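Local coordinates for putative phosphonate binding protein for ABC transporter (Prochlorococcus marinus str. MIT 9301, PDB 5LQ5) that binds inorganic phosphite tightly, and methylphosphonate and phosphate only very weakly, as the probable periplasmic solute-binding component of an ABC transporter, at residues I11-N15 with G156-A160; K21-F26 with Q242-F247. The contacts are given in a common frame with arbitrary orientation. Residue numbers count along the deposited sequence, not the author numbering.

Interaction 1: I11-N15 with G156-A160; sequences IPDQN and GSHDA
Asp159 lays its carboxylate over the backbone of Gln14 and Asn15: with chi1 m, OD2 accepts from Asn15 N at 2.8 Å in a nearly straight bond and comes within 3.4 Å of Gln14 CB. Its other oxygen, OD1, is held by Asn183. The segment 11-15 is irregular, an inverse gamma turn centred on Pro12 leading to Asn15, the N-cap residue of helix 16-34. Opposite it, Gly156 has a positive phi (90/-15), Ser157 is extended, and helix 158-167 begins. Ser157 is the N-cap of that helix, its OG accepting from Ala160 N at 2.9 Å. The CA atoms of Asp13 and Ser157 are 4.4 Å apart, those of Gln14 and Asp159 5.2 Å. A second direct hydrogen bond runs from His158 N to Asp13 O, 2.8 Å, while Ser157 CB packs 3.6 Å from both Pro12 O and Asp13 O. A water bridges the two N-cap residues, donating to Asn15 OD1 at 2.8 Å and lying 2.6 Å from Ser157 OG. The His158 side chain (chi1 m) passes Asp13, CD2 3.7 Å from Asp13 CB, and its NE2 hydrogen-bonds the phosphite; Asp13 (chi1 p) has OD2 hydrogen-bonded to Tyr206 OH, of another pocket residue. Two helix starts meeting across the cleft beside the bound anion are as expected of the closed, ligand-bound form of a two-domain periplasmic binding protein.

Interaction 2: K21-F26 with Q242-F247; sequences KRFNLF and QILDMF
Two helices of a periplasmic binding protein domain pack here at a slant, roughly antiparallel: the axes of 21-26 and 242-246 cross at -146°, 9.4 Å apart at closest approach. The CA atoms of Arg22 and Met246 lie 5.8 Å apart, those of Phe26 and Ile243 6.1 Å. Met246, all three chi angles m, directs CB toward helix 21-26 and lies along Arg22, with CB 3.8 Å from Arg22 CD; its SD is 4.1 Å from Lys21 CD. Phe247 (chi1 m) slides its ring beneath the Arg22 side chain, whose guanidinium stacks flat on it (planes at 11°) in an off-centre cation-pi contact. Phe23 CE1 meets Phe247 CZ at 3.7 Å, and Trp62 and Phe252 set further rings edge-to-face with Phe247. One turn along, Ile243 packs on Leu25 and Phe26, CG1 4.0 Å from Leu25 CB and CG2 4.1 Å from Phe26 CD1. Arg22, with chi1 t and chi3 p, places CD 3.6 Å from the Phe247 ring centroid and donates from NH1 to Met246 O at 3.0 Å.

The centres of interactions 1 and 2 are 16 Å apart, and their segments alternate along the chain: 11-15, 21-26, 156-160, 242-247. Helix 16-34 connects them, since 11-15 lies in the loop between strand 5-10 and that helix, and 21-26 belongs to it. Interaction 2 stays within one domain, packing helix 16-34 against helix 238-246 beside the six-stranded sheet that includes strand 5-10. Interaction 1 instead reaches across to helix 158-167 of the domain built on the five-stranded sheet. Arg22 brings the two contacts together, its NH2 3.9 Å from Asp13 OD1 in a long, weak ion pair; thus one helix packs within its domain and starts at the phosphite-holding cleft.

Interaction 1: I11-N15 with G156-A160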
loop_
_atom_site.group_PDB
_atom_site.type_symbol
_atom_site.label_atom_id
_atom_site.label_comp_id
_atom_site.label_asym_id
_atom_site.label_seq_id
_atom_site.Cartn_x
_atom_site.Cartn_y
_atom_site.Cartn_z
ATOM N N ILE A 11 0.371 4.311 -5.482
ATOM C CA ILE A 11 -0.564 3.222 -5.715
ATOM C C ILE A 11 -1.956 3.640 -5.195
ATOM O O ILE A 11 -2.059 4.235 -4.103
ATOM C CB ILE A 11 -0.121 1.875 -5.114
ATOM C CG1 ILE A 11 0.209 1.997 -3.620
ATOM C CG2 ILE A 11 1.069 1.301 -5.921
ATOM C CD1 ILE A 11 0.289 0.662 -2.930
ATOM N N PRO A 12 -3.029 3.338 -5.939
ATOM C CA PRO A 12 -4.381 3.754 -5.545
ATOM C C PRO A 12 -5.017 2.755 -4.575
ATOM O O PRO A 12 -5.927 1.998 -4.913
ATOM C CB PRO A 12 -5.115 3.814 -6.876
ATOM C CG PRO A 12 -4.429 2.783 -7.734
ATOM C CD PRO A 12 -2.988 2.811 -7.316
ATOM N N ASP A 13 -4.496 2.778 -3.347
ATOM C CA ASP A 13 -4.785 1.762 -2.312
ATOM C C ASP A 13 -5.997 2.112 -1.451
ATOM O O ASP A 13 -6.424 1.325 -0.619
ATOM C CB ASP A 13 -3.548 1.479 -1.456
ATOM C CG ASP A 13 -3.185 2.630 -0.503
ATOM O OD1 ASP A 13 -3.574 3.790 -0.751
ATOM O OD2 ASP A 13 -2.527 2.357 0.507
ATOM N N GLN A 14 -6.501 3.329 -1.670
ATOM C CA GLN A 14 -7.642 3.902 -0.954
ATOM C C GLN A 14 -8.474 4.733 -1.937
ATOM O O GLN A 14 -8.046 4.984 -3.045
ATOM C CB GLN A 14 -7.134 4.768 0.224
ATOM C CG GLN A 14 -6.499 3.907 1.306
ATOM C CD GLN A 14 -5.717 4.733 2.281
ATOM O OE1 GLN A 14 -4.504 4.893 2.173
ATOM N NE2 GLN A 14 -6.396 5.246 3.224
ATOM N N ASN A 15 -9.647 5.184 -1.511
ATOM C CA ASN A 15 -10.488 6.007 -2.337
ATOM C C ASN A 15 -9.764 7.282 -2.768
ATOM O O ASN A 15 -8.928 7.840 -2.022
ATOM C CB ASN A 15 -11.784 6.366 -1.623
ATOM C CG ASN A 15 -12.696 5.165 -1.411
ATOM O OD1 ASN A 15 -12.673 4.177 -2.163
ATOM N ND2 ASN A 15 -13.503 5.252 -0.411
ATOM N N GLY A 156 -9.142 -4.192 -5.874
ATOM C CA GLY A 156 -8.306 -3.065 -6.277
ATOM C C GLY A 156 -7.840 -2.077 -5.240
ATOM O O GLY A 156 -6.950 -1.278 -5.483
ATOM N N SER A 157 -8.454 -2.100 -4.073
ATOM C CA SER A 157 -8.054 -1.145 -3.031
ATOM C C SER A 157 -8.543 -1.623 -1.680
ATOM O O SER A 157 -9.503 -2.394 -1.571
ATOM C CB SER A 157 -8.582 0.261 -3.308
ATOM O OG SER A 157 -9.838 0.526 -2.665
ATOM N N HIS A 158 -7.891 -1.117 -0.637
ATOM C CA HIS A 158 -8.267 -1.526 0.723
ATOM C C HIS A 158 -9.657 -0.984 1.087
ATOM O O HIS A 158 -10.442 -1.664 1.775
ATOM C CB HIS A 158 -7.213 -1.116 1.728
ATOM C CG HIS A 158 -5.868 -1.657 1.397
ATOM N ND1 HIS A 158 -5.634 -3.005 1.239
ATOM C CD2 HIS A 158 -4.723 -1.027 1.038
ATOM C CE1 HIS A 158 -4.381 -3.181 0.861
ATOM N NE2 HIS A 158 -3.800 -2.001 0.756
ATOM N N ASP A 159 -9.960 0.239 0.655
ATOM C CA ASP A 159 -11.327 0.812 0.928
ATOM C C ASP A 159 -12.390 -0.021 0.189
ATOM O O ASP A 159 -13.459 -0.333 0.732
ATOM C CB ASP A 159 -11.436 2.277 0.547
ATOM C CG ASP A 159 -10.724 3.206 1.498
ATOM O OD1 ASP A 159 -10.501 2.849 2.691
ATOM O OD2 ASP A 159 -10.456 4.342 1.032
ATOM N N ALA A 160 -12.055 -0.452 -1.035
ATOM C CA ALA A 160 -13.018 -1.246 -1.799
ATOM C C ALA A 160 -13.266 -2.645 -1.221
ATOM O O ALA A 160 -14.378 -3.149 -1.281
ATOM C CB ALA A 160 -12.626 -1.340 -3.252
HETATM O O HOH W 1 -10.930 2.667 -3.759
#

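Interaction 2: K21-F26 with Q242-F247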
loop_
_atom_site.group_PDB
_atom_site.type_symbol
_atom_site.label_atom_id
_atom_site.label_comp_id
_atom_site.label_asym_id
_atom_site.label_seq_id
_atom_site.Cartn_x
_atom_site.Cartn_y
_atom_site.Cartn_z
ATOM N N LYS A 21 -6.249 14.345 -1.232
ATOM C CA LYS A 21 -5.950 15.205 -0.068
ATOM C C LYS A 21 -4.504 15.037 0.422
ATOM O O LYS A 21 -3.775 16.023 0.586
ATOM C CB LYS A 21 -6.928 14.949 1.084
ATOM C CG LYS A 21 -6.960 16.085 2.096
ATOM C CD LYS A 21 -7.829 15.748 3.290
ATOM C CE LYS A 21 -7.627 16.797 4.376
ATOM N NZ LYS A 21 -8.376 16.493 5.620
ATOM N N ARG A 22 -4.113 13.781 0.622
ATOM C CA ARG A 22 -2.774 13.390 1.076
ATOM C C ARG A 22 -1.706 13.875 0.126
ATOM O O ARG A 22 -0.730 14.562 0.548
ATOM C CB ARG A 22 -2.673 11.862 1.193
ATOM C CG ARG A 22 -1.357 11.377 1.724
ATOM C CD ARG A 22 -1.540 10.104 2.461
ATOM N NE ARG A 22 -1.602 8.979 1.569
ATOM C CZ ARG A 22 -1.784 7.732 1.981
ATOM N NH1 ARG A 22 -1.980 7.473 3.270
ATOM N NH2 ARG A 22 -1.776 6.747 1.099
ATOM N N PHE A 23 -1.814 13.474 -1.134
ATOM C CA PHE A 23 -0.698 13.704 -2.064
ATOM C C PHE A 23 -0.604 15.122 -2.591
ATOM O O PHE A 23 0.483 15.622 -2.877
ATOM C CB PHE A 23 -0.654 12.622 -3.148
ATOM C CG PHE A 23 -0.311 11.294 -2.577
ATOM C CD1 PHE A 23 0.970 11.033 -2.084
ATOM C CD2 PHE A 23 -1.285 10.309 -2.446
ATOM C CE1 PHE A 23 1.252 9.842 -1.477
ATOM C CE2 PHE A 23 -0.990 9.097 -1.867
ATOM C CZ PHE A 23 0.274 8.866 -1.374
ATOM N N ASN A 24 -1.724 15.821 -2.608
ATOM C CA ASN A 24 -1.674 17.259 -2.926
ATOM C C ASN A 24 -1.006 18.035 -1.771
ATOM O O ASN A 24 -0.181 18.948 -2.032
ATOM C CB ASN A 24 -3.062 17.828 -3.223
ATOM C CG ASN A 24 -3.632 17.378 -4.566
ATOM O OD1 ASN A 24 -2.918 17.115 -5.537
ATOM N ND2 ASN A 24 -4.968 17.341 -4.645
ATOM N N LEU A 25 -1.329 17.709 -0.525
ATOM C CA LEU A 25 -0.695 18.422 0.620
ATOM C C LEU A 25 0.817 18.155 0.688
ATOM O O LEU A 25 1.637 19.054 0.875
ATOM C CB LEU A 25 -1.325 18.016 1.947
ATOM C CG LEU A 25 -2.694 18.596 2.262
ATOM C CD1 LEU A 25 -3.225 17.954 3.532
ATOM C CD2 LEU A 25 -2.634 20.119 2.410
ATOM N N PHE A 26 1.176 16.896 0.461
ATOM C CA PHE A 26 2.589 16.465 0.388
ATOM C C PHE A 26 3.343 17.240 -0.699
ATOM O O PHE A 26 4.429 17.793 -0.462
ATOM C CB PHE A 26 2.625 14.959 0.081
ATOM C CG PHE A 26 4.016 14.377 0.003
ATOM C CD1 PHE A 26 4.720 14.035 1.150
ATOM C CD2 PHE A 26 4.607 14.161 -1.231
ATOM C CE1 PHE A 26 6.001 13.496 1.072
ATOM C CE2 PHE A 26 5.882 13.638 -1.322
ATOM C CZ PHE A 26 6.578 13.288 -0.174
ATOM N N GLN A 242 -0.134 17.814 9.464
ATOM C CA GLN A 242 -1.305 17.575 8.614
ATOM C C GLN A 242 -0.979 16.499 7.607
ATOM O O GLN A 242 -1.817 15.638 7.325
ATOM C CB GLN A 242 -1.708 18.808 7.822
ATOM C CG GLN A 242 -2.452 19.879 8.587
ATOM C CD GLN A 242 -2.798 21.059 7.695
ATOM O OE1 GLN A 242 -2.622 21.004 6.470
ATOM N NE2 GLN A 242 -3.285 22.136 8.301
ATOM N N ILE A 243 0.230 16.572 7.053
ATOM C CA ILE A 243 0.686 15.561 6.064
ATOM C C ILE A 243 0.910 14.227 6.768
ATOM O O ILE A 243 0.400 13.184 6.344
ATOM C CB ILE A 243 1.984 16.018 5.338
ATOM C CG1 ILE A 243 1.687 17.179 4.393
ATOM C CG2 ILE A 243 2.602 14.889 4.522
ATOM C CD1 ILE A 243 2.892 18.076 4.115
ATOM N N LEU A 244 1.720 14.259 7.816
ATOM C CA LEU A 244 2.098 13.048 8.577
ATOM C C LEU A 244 0.889 12.286 9.126
ATOM O O LEU A 244 0.822 11.046 9.055
ATOM C CB LEU A 244 3.108 13.362 9.692
ATOM C CG LEU A 244 4.532 13.713 9.208
ATOM C CD1 LEU A 244 5.292 14.508 10.243
ATOM C CD2 LEU A 244 5.326 12.471 8.824
ATOM N N ASP A 245 -0.089 13.032 9.620
ATOM C CA ASP A 245 -1.346 12.416 10.119
ATOM C C ASP A 245 -2.104 11.655 8.994
ATOM O O ASP A 245 -2.714 10.609 9.229
ATOM C CB ASP A 245 -2.284 13.460 10.726
ATOM C CG ASP A 245 -1.823 13.980 12.096
ATOM O OD1 ASP A 245 -0.882 13.410 12.724
ATOM O OD2 ASP A 245 -2.443 14.973 12.548
ATOM N N MET A 246 -2.026 12.178 7.774
ATOM C CA MET A 246 -2.628 11.507 6.596
ATOM C C MET A 246 -1.939 10.204 6.243
ATOM O O MET A 246 -2.544 9.371 5.552
ATOM C CB MET A 246 -2.614 12.395 5.354
ATOM C CG MET A 246 -3.484 13.633 5.412
ATOM S SD MET A 246 -5.248 13.360 5.309
ATOM C CE MET A 246 -5.546 12.273 3.905
ATOM N N PHE A 247 -0.680 10.064 6.674
ATOM C CA PHE A 247 0.112 8.811 6.507
ATOM C C PHE A 247 0.106 7.939 7.770
ATOM O O PHE A 247 0.772 6.910 7.822
ATOM C CB PHE A 247 1.568 9.129 6.148
ATOM C CG PHE A 247 1.775 9.576 4.743
ATOM C CD1 PHE A 247 2.024 8.631 3.732
ATOM C CD2 PHE A 247 1.714 10.896 4.400
ATOM C CE1 PHE A 247 2.225 9.042 2.417
ATOM C CE2 PHE A 247 1.899 11.319 3.098
ATOM C CZ PHE A 247 2.145 10.383 2.089
#